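Local coordinates for CigR Protein (Salmonella enterica subsp. enterica serovar Typhimurium, PDB 4EW5) that is a putative inner membrane protein of unknown molecular function, represented here by its C-terminal domain, at residues I15-A18 / V19-L23. Sequence-based numbering, arbitrary orientation.
Sequences ISYA and VARQL. With EDO (1,2-ethanediol), chain C.
Tyr17 and Arg21, one helical turn apart, run side by side in the same direction, and the start of the arginine chain lies over one face of the phenol. Arg21 CB makes a CH-pi contact 4.1 Å from the centroid of the Tyr17 ring, displaced toward its rim. Further out, Arg21 CD comes within 3.5 Å of Tyr17 OH. Both side chains leave the backbone with CG anti to N, but the arginine bends at chi2 (74°) and then extends past the hydroxyl, its guanidinium plane turned 22° from the ring.

A 1,2-ethanediol molecule, probably from the crystallisation liquor, spans the two polar ends. Its O2 lies in the ring plane and shares a 2.9 Å hydrogen bond with Tyr17 OH; its O1 takes a weak one from Arg21 NH2 at 3.4 Å. The guanidinium also donates to backbone carbonyls of the C-terminal tail: NH1 to Val98 and Asp100, NH2 to Leu101, tying the tail to helix 11-26.

Regular i to i+4 alpha-helical bonding carries the backbone: Val19, Ala20, Arg21 and Gln22 donate to Ile15, Ser16, Tyr17 and Ala18, and Arg21 N to Tyr17 O is the shortest at 2.8 Å.

Side-chain carbons also press close to these carbonyl oxygens. Val19 CG1, set between N and the carbonyl carbon (chi1 67°), sits 3.4 Å from Ser16 O, while Gln22 CG passes 3.1 Å from Ala18 O. Ile15, Ser16 and Val19 also pack against Ser16, Ile15 and Val19, respectively, of the second subunit.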
# COMPACT_ATOMS: atom_id res chain seq x y z
N ILE A 15 1.02 3.23 2.90
CA ILE A 15 1.21 3.31 1.43
C ILE A 15 -0.11 3.26 0.67
O ILE A 15 -0.33 4.04 -0.27
CB ILE A 15 2.22 2.27 0.93
CG1 ILE A 15 3.57 2.55 1.54
CG2 ILE A 15 2.31 2.29 -0.61
CD1 ILE A 15 4.67 1.47 1.36
N SER A 16 -0.99 2.36 1.07
CA SER A 16 -2.26 2.15 0.45
C SER A 16 -3.18 3.34 0.58
O SER A 16 -3.80 3.76 -0.39
CB SER A 16 -2.99 0.94 1.02
OG SER A 16 -2.31 -0.24 0.79
N TYR A 17 -3.28 3.88 1.77
CA TYR A 17 -4.04 5.14 1.96
C TYR A 17 -3.42 6.25 1.08
O TYR A 17 -4.16 6.98 0.42
CB TYR A 17 -3.98 5.62 3.42
CG TYR A 17 -4.57 6.96 3.56
CD1 TYR A 17 -5.96 7.11 3.55
CD2 TYR A 17 -3.77 8.11 3.63
CE1 TYR A 17 -6.53 8.37 3.60
CE2 TYR A 17 -4.35 9.40 3.73
CZ TYR A 17 -5.74 9.50 3.66
OH TYR A 17 -6.32 10.74 3.78
N ALA A 18 -2.10 6.39 1.07
CA ALA A 18 -1.50 7.55 0.37
C ALA A 18 -1.84 7.55 -1.10
O ALA A 18 -2.14 8.60 -1.66
CB ALA A 18 0.00 7.63 0.56
N VAL A 19 -1.79 6.38 -1.73
CA VAL A 19 -2.07 6.35 -3.19
C VAL A 19 -3.59 6.49 -3.49
O VAL A 19 -3.99 7.19 -4.43
CB VAL A 19 -1.49 5.08 -3.88
CG1 VAL A 19 -2.18 3.80 -3.43
CG2 VAL A 19 -1.60 5.30 -5.40
N ALA A 20 -4.43 5.93 -2.61
CA ALA A 20 -5.90 6.06 -2.74
C ALA A 20 -6.29 7.50 -2.57
O ALA A 20 -7.17 8.01 -3.31
CB ALA A 20 -6.65 5.09 -1.76
N ARG A 21 -5.65 8.22 -1.63
CA ARG A 21 -5.95 9.61 -1.40
C ARG A 21 -5.43 10.47 -2.55
O ARG A 21 -6.05 11.41 -2.93
CB ARG A 21 -5.41 10.09 -0.06
CG ARG A 21 -5.65 11.56 0.22
CD ARG A 21 -7.15 11.73 0.56
NE ARG A 21 -7.45 13.04 1.10
CZ ARG A 21 -8.67 13.56 1.23
NH1 ARG A 21 -9.75 12.93 0.82
NH2 ARG A 21 -8.78 14.77 1.78
N GLN A 22 -4.26 10.15 -3.08
CA GLN A 22 -3.79 10.82 -4.31
C GLN A 22 -4.72 10.66 -5.47
O GLN A 22 -4.97 11.62 -6.20
CB GLN A 22 -2.43 10.29 -4.73
CG GLN A 22 -1.36 10.65 -3.78
CD GLN A 22 -0.07 9.86 -4.04
OE1 GLN A 22 -0.07 8.82 -4.68
NE2 GLN A 22 0.99 10.35 -3.46
N LEU A 23 -5.26 9.44 -5.68
CA LEU A 23 -6.22 9.21 -6.73
C LEU A 23 -7.49 10.02 -6.47
O LEU A 23 -8.01 10.74 -7.36
CB LEU A 23 -6.53 7.71 -6.79
CG LEU A 23 -5.47 6.82 -7.42
CD1 LEU A 23 -5.64 5.34 -7.03
CD2 LEU A 23 -5.50 7.00 -8.95
C1 EDO C . -5.09 14.84 2.41
O1 EDO C . -5.78 16.16 2.39
C2 EDO C . -5.43 13.95 3.63
O2 EDO C . -4.45 12.94 4.09